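Local coordinates for protein RNA-dependent RNA Polymerase (PDB 6TZ0) that synthesises RNA on an RNA template, serving both transcription and genome replication of a double-stranded RNA virus, at residues 393-398 with 659-664; 534-537 with 542-545; 589-592 with 597-600; 932-937 with 975-980. All coordinates share one frame; numbering follows the deposited sequence.

Contact 1: residues 393-398 with 659-664; sequences AQSYLS and NELKRA
Leu661 reaches from its helix across to the backbone and side chains of Ser395 and Tyr396, and one methyl group does nearly all the touching. From CB, which points toward the facing helix, the chain continues to CG, placed opposite the carbonyl carbon (chi1 -64°). The second torsion, 177°, sets CD1 opposite CA, so that the branch is fully extended and CD1 becomes the tip that arrives first. There it lies 3.8 Å from Ser395 O and 4.0 Å from Tyr396 CA. Moving outward along the tyrosine, the same Leu661 CD1 is 4.1 Å from Tyr396 CB, then at the ring edge near the ring plane, by the Tyr396 atom CD1. The two side chains cross at about a right angle. Leucine suits this place because its apolar, extended branch can rest a methyl on the backbone turn without needing a polar partner. Ser395 OG hydrogen-bonds Ile392 O of its own helix and offers little more than a flank to the leucine methyl, with OG 4.3 Å from Leu661 CD1. The contact is thin and lies at the surface, burying 109 Å² in all. Tyr396 is steadied from elsewhere, by an edge-to-face meeting with the ring of Phe400 and by packing on Arg657. Nearer the interior, Ala393 and Leu397 rest on Leu655 and Val650, and Leu397 also meets Phe566, so that helix 389-397 lies against helices 644-665 and 557-573, while Asn659 ties helix 644-665 to helix 690-705.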
# COMPACT_ATOMS: atom_id res chain seq x y z
N ALA A 393 -21.93 3.79 -14.97
CA ALA A 393 -20.93 4.48 -14.17
C ALA A 393 -20.55 5.83 -14.78
O ALA A 393 -20.37 6.82 -14.05
CB ALA A 393 -19.69 3.60 -14.00
N GLN A 394 -20.44 5.89 -16.11
CA GLN A 394 -20.06 7.15 -16.73
C GLN A 394 -21.17 8.18 -16.72
O GLN A 394 -20.85 9.37 -16.77
CB GLN A 394 -19.59 6.92 -18.16
CG GLN A 394 -18.25 6.24 -18.24
CD GLN A 394 -17.19 6.98 -17.47
OE1 GLN A 394 -16.67 6.49 -16.48
NE2 GLN A 394 -16.89 8.20 -17.90
N SER A 395 -22.43 7.78 -16.59
CA SER A 395 -23.52 8.75 -16.50
C SER A 395 -23.42 9.60 -15.24
O SER A 395 -23.83 10.76 -15.24
CB SER A 395 -24.87 8.05 -16.55
OG SER A 395 -25.08 7.27 -15.39
N TYR A 396 -22.84 9.06 -14.18
CA TYR A 396 -22.57 9.84 -12.99
C TYR A 396 -21.19 10.47 -13.02
O TYR A 396 -21.03 11.62 -12.59
CB TYR A 396 -22.72 8.97 -11.74
CG TYR A 396 -22.48 9.71 -10.46
CD1 TYR A 396 -23.39 10.64 -9.98
CD2 TYR A 396 -21.33 9.48 -9.71
CE1 TYR A 396 -23.17 11.32 -8.80
CE2 TYR A 396 -21.10 10.14 -8.54
CZ TYR A 396 -22.02 11.06 -8.08
OH TYR A 396 -21.78 11.72 -6.91
N LEU A 397 -20.17 9.76 -13.51
CA LEU A 397 -18.82 10.29 -13.44
C LEU A 397 -18.52 11.37 -14.47
O LEU A 397 -17.64 12.20 -14.22
CB LEU A 397 -17.81 9.15 -13.59
CG LEU A 397 -17.70 8.15 -12.44
CD1 LEU A 397 -16.78 7.02 -12.83
CD2 LEU A 397 -17.20 8.85 -11.19
N SER A 398 -19.23 11.41 -15.60
CA SER A 398 -18.91 12.36 -16.65
C SER A 398 -19.34 13.78 -16.32
O SER A 398 -18.95 14.71 -17.04
CB SER A 398 -19.55 11.91 -17.95
OG SER A 398 -20.96 11.94 -17.85
N ASN A 659 -26.44 4.02 -10.71
CA ASN A 659 -27.64 3.20 -10.62
C ASN A 659 -28.81 4.01 -10.08
O ASN A 659 -29.95 3.78 -10.47
CB ASN A 659 -27.40 2.00 -9.72
CG ASN A 659 -28.45 0.93 -9.90
OD1 ASN A 659 -29.26 0.99 -10.82
ND2 ASN A 659 -28.47 -0.02 -8.99
N GLU A 660 -28.53 4.96 -9.18
CA GLU A 660 -29.57 5.89 -8.72
C GLU A 660 -30.12 6.72 -9.88
O GLU A 660 -31.35 6.83 -10.05
CB GLU A 660 -29.00 6.78 -7.62
CG GLU A 660 -29.98 7.70 -6.96
CD GLU A 660 -29.38 8.45 -5.78
OE1 GLU A 660 -28.17 8.27 -5.53
OE2 GLU A 660 -30.11 9.20 -5.10
N LEU A 661 -29.23 7.26 -10.72
CA LEU A 661 -29.67 8.01 -11.90
C LEU A 661 -30.41 7.13 -12.91
O LEU A 661 -31.36 7.57 -13.56
CB LEU A 661 -28.48 8.67 -12.59
CG LEU A 661 -27.71 9.73 -11.83
CD1 LEU A 661 -26.53 10.19 -12.66
CD2 LEU A 661 -28.62 10.89 -11.49
N LYS A 662 -29.97 5.88 -13.07
CA LYS A 662 -30.59 4.96 -14.02
C LYS A 662 -31.99 4.55 -13.57
O LYS A 662 -32.90 4.45 -14.40
CB LYS A 662 -29.70 3.72 -14.17
CG LYS A 662 -30.18 2.68 -15.14
CD LYS A 662 -30.11 3.18 -16.56
CE LYS A 662 -30.31 2.06 -17.55
NZ LYS A 662 -31.66 1.44 -17.49
N ARG A 663 -32.17 4.33 -12.27
CA ARG A 663 -33.50 4.09 -11.73
C ARG A 663 -34.39 5.31 -11.87
O ARG A 663 -35.60 5.17 -12.09
CB ARG A 663 -33.41 3.67 -10.27
CG ARG A 663 -32.93 2.27 -10.05
CD ARG A 663 -32.75 2.04 -8.58
NE ARG A 663 -33.97 2.29 -7.82
CZ ARG A 663 -34.92 1.38 -7.60
NH1 ARG A 663 -34.79 0.16 -8.08
NH2 ARG A 663 -35.99 1.71 -6.89
N ALA A 664 -33.82 6.51 -11.74
CA ALA A 664 -34.60 7.72 -11.97
C ALA A 664 -35.07 7.81 -13.42
O ALA A 664 -36.22 8.17 -13.68
CB ALA A 664 -33.78 8.95 -11.59

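Contact 2: residues 534-537 with 542-545; sequences YWTS and LLSS
Thr536 gives its hydroxyl, OG1, to a hydrogen bond with Met532 O in the preceding helical turn and keeps its methyl for Leu543. Close by, Tyr534 O receives Ser537 N at 3.2 Å within the turn Tyr534-Ser537. Holding the threonine by its oxygen fixes which branch faces the strand: CG2 stands opposite the backbone N and meets Leu543 CD1 at 3.8 Å, methyl against methyl, with the two side chains crossing at about a right angle. Threonine is apt here, since one branch can pay for a buried polar group while the other joins the apolar packing. The other methyl of Leu543, CD2, approaches the backbone at Trp535 O, 4.3 Å away. This is palm architecture of an RNA polymerase: strand 541-548 runs between strands 682-687 and 711-716 in an antiparallel sheet, and further along it carries Asp547, a magnesium ligand. Leu543 uses its backbone to pair with Ser716, while its side chain leaves the sheet toward Trp535 and Thr536 and also packs against Ile685 and Ile720. The Trp535 indole heads away from Leu543 and spreads over Ile685, Gln687, Thr673 and Thr674 on strands 682-687 and 672-677. One of its faces takes Tyr534 CD2, 3.9 Å above the indole plane and offset toward the rim.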
# COMPACT_ATOMS: atom_id res chain seq x y z
N TYR A 534 -25.84 8.51 13.98
CA TYR A 534 -27.03 9.27 13.62
C TYR A 534 -28.02 8.40 12.85
O TYR A 534 -29.20 8.33 13.21
CB TYR A 534 -26.66 10.50 12.80
CG TYR A 534 -27.87 11.27 12.34
CD1 TYR A 534 -28.64 11.98 13.24
CD2 TYR A 534 -28.25 11.28 11.00
CE1 TYR A 534 -29.75 12.67 12.84
CE2 TYR A 534 -29.36 11.97 10.59
CZ TYR A 534 -30.10 12.66 11.52
OH TYR A 534 -31.21 13.37 11.12
N TRP A 535 -27.57 7.73 11.79
CA TRP A 535 -28.50 7.00 10.93
C TRP A 535 -28.98 5.69 11.52
O TRP A 535 -29.83 5.04 10.91
CB TRP A 535 -27.89 6.73 9.56
CG TRP A 535 -27.83 7.91 8.68
CD1 TRP A 535 -26.74 8.65 8.36
CD2 TRP A 535 -28.93 8.53 8.02
NE1 TRP A 535 -27.08 9.67 7.53
CE2 TRP A 535 -28.43 9.62 7.30
CE3 TRP A 535 -30.30 8.26 7.96
CZ2 TRP A 535 -29.24 10.45 6.54
CZ3 TRP A 535 -31.10 9.07 7.20
CH2 TRP A 535 -30.58 10.15 6.50
N THR A 536 -28.47 5.26 12.66
CA THR A 536 -29.01 4.07 13.28
C THR A 536 -30.00 4.41 14.39
O THR A 536 -30.74 3.54 14.85
CB THR A 536 -27.86 3.19 13.81
OG1 THR A 536 -26.77 3.27 12.89
CG2 THR A 536 -28.27 1.75 13.79
N SER A 537 -30.06 5.68 14.78
CA SER A 537 -31.11 6.21 15.64
C SER A 537 -32.38 6.57 14.88
O SER A 537 -33.32 7.09 15.49
CB SER A 537 -30.62 7.45 16.39
OG SER A 537 -29.58 7.13 17.30
N LEU A 542 -33.17 1.16 6.28
CA LEU A 542 -32.59 -0.13 5.93
C LEU A 542 -31.09 0.04 5.77
O LEU A 542 -30.63 0.81 4.92
CB LEU A 542 -33.20 -0.68 4.64
CG LEU A 542 -32.63 -2.04 4.26
CD1 LEU A 542 -32.96 -3.06 5.33
CD2 LEU A 542 -33.13 -2.50 2.92
N LEU A 543 -30.34 -0.69 6.57
CA LEU A 543 -28.89 -0.60 6.59
C LEU A 543 -28.32 -1.69 5.70
O LEU A 543 -28.86 -2.79 5.63
CB LEU A 543 -28.38 -0.74 8.02
CG LEU A 543 -28.96 0.32 8.95
CD1 LEU A 543 -28.61 0.06 10.39
CD2 LEU A 543 -28.50 1.71 8.56
N SER A 544 -27.23 -1.38 5.00
CA SER A 544 -26.62 -2.34 4.07
C SER A 544 -25.11 -2.24 4.16
O SER A 544 -24.52 -1.28 3.66
CB SER A 544 -27.10 -2.10 2.64
OG SER A 544 -26.51 -3.02 1.75
N SER A 545 -24.49 -3.24 4.78
CA SER A 545 -23.03 -3.38 4.77
C SER A 545 -22.64 -4.40 3.71
O SER A 545 -22.15 -5.49 4.00
CB SER A 545 -22.53 -3.79 6.15
OG SER A 545 -22.84 -2.83 7.12

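Contact 3: residues 589-592 with 597-600; sequences VFEV and SQVK
Val589 and Gln598 form the firm part of this contact, an antiparallel hydrogen-bonded pair in which Val589 N reaches Gln598 O at 2.8 Å and Gln598 N reaches Val589 O at 2.7 Å. The valine side chain closes over the joined backbones: CG1 lies 3.9 Å from Gln598 CB and 3.7 Å from Lys600 CG. A branched, purely apolar residue suits that buried spot, where it also packs on Met373 of the adjoining strand. The pair belongs to a beta hairpin, strands 585-591 and 598-602, at the border of a four-stranded antiparallel sheet whose last strand within this chain is 598-602. The short strand axes are 114° apart, and on the Glu591 side the contact is carried by long, flexible side chains. Glu591, extended beyond CG, sends OE2 to Lys600 NZ in a salt bridge of 3.1 Å. The lysine bends at chi2 (-66°) and chi4 to come back to it, its nitrogen arriving from above the carboxylate plane, 43° out of it. The aliphatic part of Gln598 passes near the same carboxylate, whose OE1 forms a second salt bridge with Lys594. This charged side is partly open to solvent, and Val599 points away from the contact and is exposed. Phe590 points away too, but its ring swings back so that CE1 touches Ser597 CB at 3.8 Å; the ring also meets His378 of the same chain and packs on Ala302 of the Viral structural protein 4 chain.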
# COMPACT_ATOMS: atom_id res chain seq x y z
N VAL A 589 -3.34 11.19 -35.49
CA VAL A 589 -4.38 10.57 -34.68
C VAL A 589 -5.45 10.00 -35.61
O VAL A 589 -5.60 10.44 -36.75
CB VAL A 589 -4.93 11.63 -33.69
CG1 VAL A 589 -5.91 12.59 -34.34
CG2 VAL A 589 -5.51 11.01 -32.50
N PHE A 590 -6.16 8.99 -35.13
CA PHE A 590 -7.27 8.40 -35.86
C PHE A 590 -8.59 8.72 -35.18
O PHE A 590 -8.65 8.94 -33.97
CB PHE A 590 -7.15 6.89 -36.00
CG PHE A 590 -6.04 6.45 -36.90
CD1 PHE A 590 -6.11 6.69 -38.25
CD2 PHE A 590 -4.96 5.75 -36.40
CE1 PHE A 590 -5.11 6.28 -39.09
CE2 PHE A 590 -3.96 5.33 -37.24
CZ PHE A 590 -4.03 5.60 -38.58
N GLU A 591 -9.66 8.76 -35.97
CA GLU A 591 -11.00 9.02 -35.47
C GLU A 591 -11.99 8.11 -36.17
O GLU A 591 -11.81 7.74 -37.33
CB GLU A 591 -11.41 10.48 -35.67
CG GLU A 591 -10.67 11.46 -34.80
CD GLU A 591 -11.11 12.88 -35.02
OE1 GLU A 591 -11.94 13.11 -35.91
OE2 GLU A 591 -10.62 13.76 -34.29
N VAL A 592 -13.05 7.75 -35.44
CA VAL A 592 -14.11 6.93 -36.01
C VAL A 592 -14.92 7.75 -37.01
O VAL A 592 -15.37 8.86 -36.71
CB VAL A 592 -14.99 6.34 -34.90
CG1 VAL A 592 -16.34 5.90 -35.42
CG2 VAL A 592 -14.30 5.12 -34.40
N SER A 597 -5.95 10.02 -41.38
CA SER A 597 -5.47 10.37 -40.05
C SER A 597 -5.51 11.87 -39.86
O SER A 597 -5.15 12.63 -40.76
CB SER A 597 -4.05 9.85 -39.82
OG SER A 597 -3.12 10.53 -40.64
N GLN A 598 -5.94 12.30 -38.68
CA GLN A 598 -6.10 13.70 -38.35
C GLN A 598 -4.92 14.15 -37.50
O GLN A 598 -4.08 13.35 -37.08
CB GLN A 598 -7.42 13.92 -37.63
CG GLN A 598 -8.65 13.38 -38.34
CD GLN A 598 -8.93 14.06 -39.66
OE1 GLN A 598 -8.76 13.47 -40.72
NE2 GLN A 598 -9.37 15.30 -39.60
N VAL A 599 -4.85 15.45 -37.22
CA VAL A 599 -3.81 16.00 -36.36
C VAL A 599 -4.50 16.77 -35.24
O VAL A 599 -5.25 17.71 -35.50
CB VAL A 599 -2.83 16.91 -37.12
CG1 VAL A 599 -1.91 17.60 -36.16
CG2 VAL A 599 -2.02 16.10 -38.11
N LYS A 600 -4.26 16.35 -34.00
CA LYS A 600 -4.82 17.02 -32.84
C LYS A 600 -3.70 17.43 -31.90
O LYS A 600 -2.61 16.86 -31.90
CB LYS A 600 -5.81 16.13 -32.09
CG LYS A 600 -7.06 15.81 -32.88
CD LYS A 600 -7.88 17.05 -33.13
CE LYS A 600 -9.20 16.71 -33.80
NZ LYS A 600 -9.02 16.27 -35.20

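Contact 4: residues 932-937 with 975-980; sequences ELATSL and EKIQKS
Ile977 is the bump of this contact, and the hollow that receives it lies among Leu933, Ala934 and Leu937 on the opposing helix. Its CD1 lands over the small residue at the floor, 4.0 Å from Ala934 CB and 3.9 Å from Ala934 CA, since alanine's single methyl lets it come down close to the backbone. One wall is Leu937, whose CD2 stands 4.1 Å from Ile977 CD1. The other is Leu933, whose CD1 meets the second branch of the isoleucine, CG2, also at 4.1 Å. A chi1 of -68° directs CG1, and hence CD1, to the floor while CG2 takes the flank, a division of labour that suits a beta-branched residue. The short axes run 9.9 Å apart at 132°. Ile977 is the one residue of 975-980 that touches the other helix. Behind the hollow, Leu933 O accepts both Leu937 N and Ser936 OG, and Ser936 OG is also bonded to Asn64 ND2 of the Viral structural protein 4 chain. Leu933 and Leu937 continue onto Val455 and Ile450 of helix 449-455. With only apolar side chains meeting across the interface, one methyl also resting on the backbone at Ala934, its hold rests on the hydrophobic effect and on fit of shape.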
# COMPACT_ATOMS: atom_id res chain seq x y z
N GLU A 932 26.20 15.89 -4.18
CA GLU A 932 25.96 15.77 -5.61
C GLU A 932 24.59 15.17 -5.91
O GLU A 932 23.87 15.67 -6.79
CB GLU A 932 27.07 14.95 -6.26
CG GLU A 932 26.96 14.85 -7.76
CD GLU A 932 28.16 14.20 -8.39
OE1 GLU A 932 29.10 13.84 -7.65
OE2 GLU A 932 28.16 14.04 -9.63
N LEU A 933 24.20 14.13 -5.17
CA LEU A 933 22.90 13.51 -5.37
C LEU A 933 21.76 14.45 -4.99
O LEU A 933 20.76 14.54 -5.71
CB LEU A 933 22.78 12.21 -4.59
CG LEU A 933 23.62 11.01 -5.02
CD1 LEU A 933 23.40 9.87 -4.05
CD2 LEU A 933 23.27 10.57 -6.42
N ALA A 934 21.92 15.20 -3.90
CA ALA A 934 20.85 16.11 -3.49
C ALA A 934 20.75 17.32 -4.42
O ALA A 934 19.65 17.80 -4.71
CB ALA A 934 21.04 16.54 -2.05
N THR A 935 21.90 17.82 -4.89
CA THR A 935 21.91 18.92 -5.85
C THR A 935 21.26 18.51 -7.16
O THR A 935 20.53 19.29 -7.78
CB THR A 935 23.35 19.39 -6.07
OG1 THR A 935 23.93 19.74 -4.81
CG2 THR A 935 23.40 20.60 -6.97
N SER A 936 21.51 17.27 -7.61
CA SER A 936 20.87 16.79 -8.82
C SER A 936 19.38 16.54 -8.61
O SER A 936 18.59 16.70 -9.54
CB SER A 936 21.55 15.53 -9.32
OG SER A 936 21.35 14.46 -8.41
N LEU A 937 18.99 16.15 -7.40
CA LEU A 937 17.58 15.90 -7.13
C LEU A 937 16.78 17.19 -7.06
O LEU A 937 15.60 17.21 -7.43
CB LEU A 937 17.44 15.11 -5.83
CG LEU A 937 16.05 14.73 -5.34
CD1 LEU A 937 15.32 13.93 -6.39
CD2 LEU A 937 16.18 13.93 -4.08
N GLU A 975 20.11 15.34 4.23
CA GLU A 975 20.08 14.48 5.40
C GLU A 975 19.32 13.19 5.13
O GLU A 975 19.72 12.13 5.61
CB GLU A 975 19.46 15.20 6.60
CG GLU A 975 20.32 16.28 7.22
CD GLU A 975 19.67 16.87 8.45
OE1 GLU A 975 18.49 16.56 8.70
OE2 GLU A 975 20.35 17.63 9.19
N LYS A 976 18.24 13.26 4.36
CA LYS A 976 17.46 12.07 4.05
C LYS A 976 18.25 11.10 3.18
O LYS A 976 18.27 9.88 3.43
CB LYS A 976 16.16 12.48 3.37
CG LYS A 976 15.12 11.38 3.26
CD LYS A 976 13.90 11.89 2.51
CE LYS A 976 13.12 12.91 3.31
NZ LYS A 976 12.42 12.31 4.48
N ILE A 977 18.95 11.64 2.17
CA ILE A 977 19.83 10.82 1.34
C ILE A 977 20.99 10.26 2.16
O ILE A 977 21.38 9.10 1.98
CB ILE A 977 20.30 11.63 0.12
CG1 ILE A 977 19.12 11.91 -0.81
CG2 ILE A 977 21.38 10.91 -0.67
CD1 ILE A 977 19.44 12.85 -1.93
N GLN A 978 21.51 11.05 3.10
CA GLN A 978 22.62 10.59 3.93
C GLN A 978 22.19 9.48 4.88
O GLN A 978 22.99 8.58 5.18
CB GLN A 978 23.22 11.76 4.71
CG GLN A 978 24.58 11.49 5.34
CD GLN A 978 24.49 10.92 6.74
OE1 GLN A 978 23.54 11.19 7.47
NE2 GLN A 978 25.48 10.12 7.11
N LYS A 979 20.95 9.52 5.37
CA LYS A 979 20.47 8.43 6.22
C LYS A 979 20.27 7.16 5.41
O LYS A 979 20.75 6.09 5.80
CB LYS A 979 19.16 8.82 6.92
CG LYS A 979 19.27 9.96 7.90
CD LYS A 979 20.19 9.64 9.05
CE LYS A 979 20.20 10.80 10.04
NZ LYS A 979 20.85 12.00 9.45
N SER A 980 19.56 7.25 4.29
CA SER A 980 19.09 6.02 3.66
C SER A 980 19.99 5.49 2.55
O SER A 980 19.52 4.70 1.73
CB SER A 980 17.67 6.23 3.12
OG SER A 980 17.65 7.22 2.13

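In the fold
Contacts 1, 2 and 3 all belong to the central polymerase domain, whereas contact 4 joins helices of the C-terminal region. Along the chain, contacts 2 and 3 are nested in series inside the long loop closed by contact 1; their centres are about 23 Å and 30 Å from its own, and about 51 Å from each other. Contact 2, though itself away from the site, has a structural tie to catalysis: its strand leads to Asp547, and strand 682-687 begins just after Asp680 and Asp681, residues known to bind magnesium, with no metal bound to them in this model. Contact 4 lies on the opposite side of the chain's centre from contact 2, about 51 Å between centres. Contacts 3 and 4 both border Viral structural protein 4.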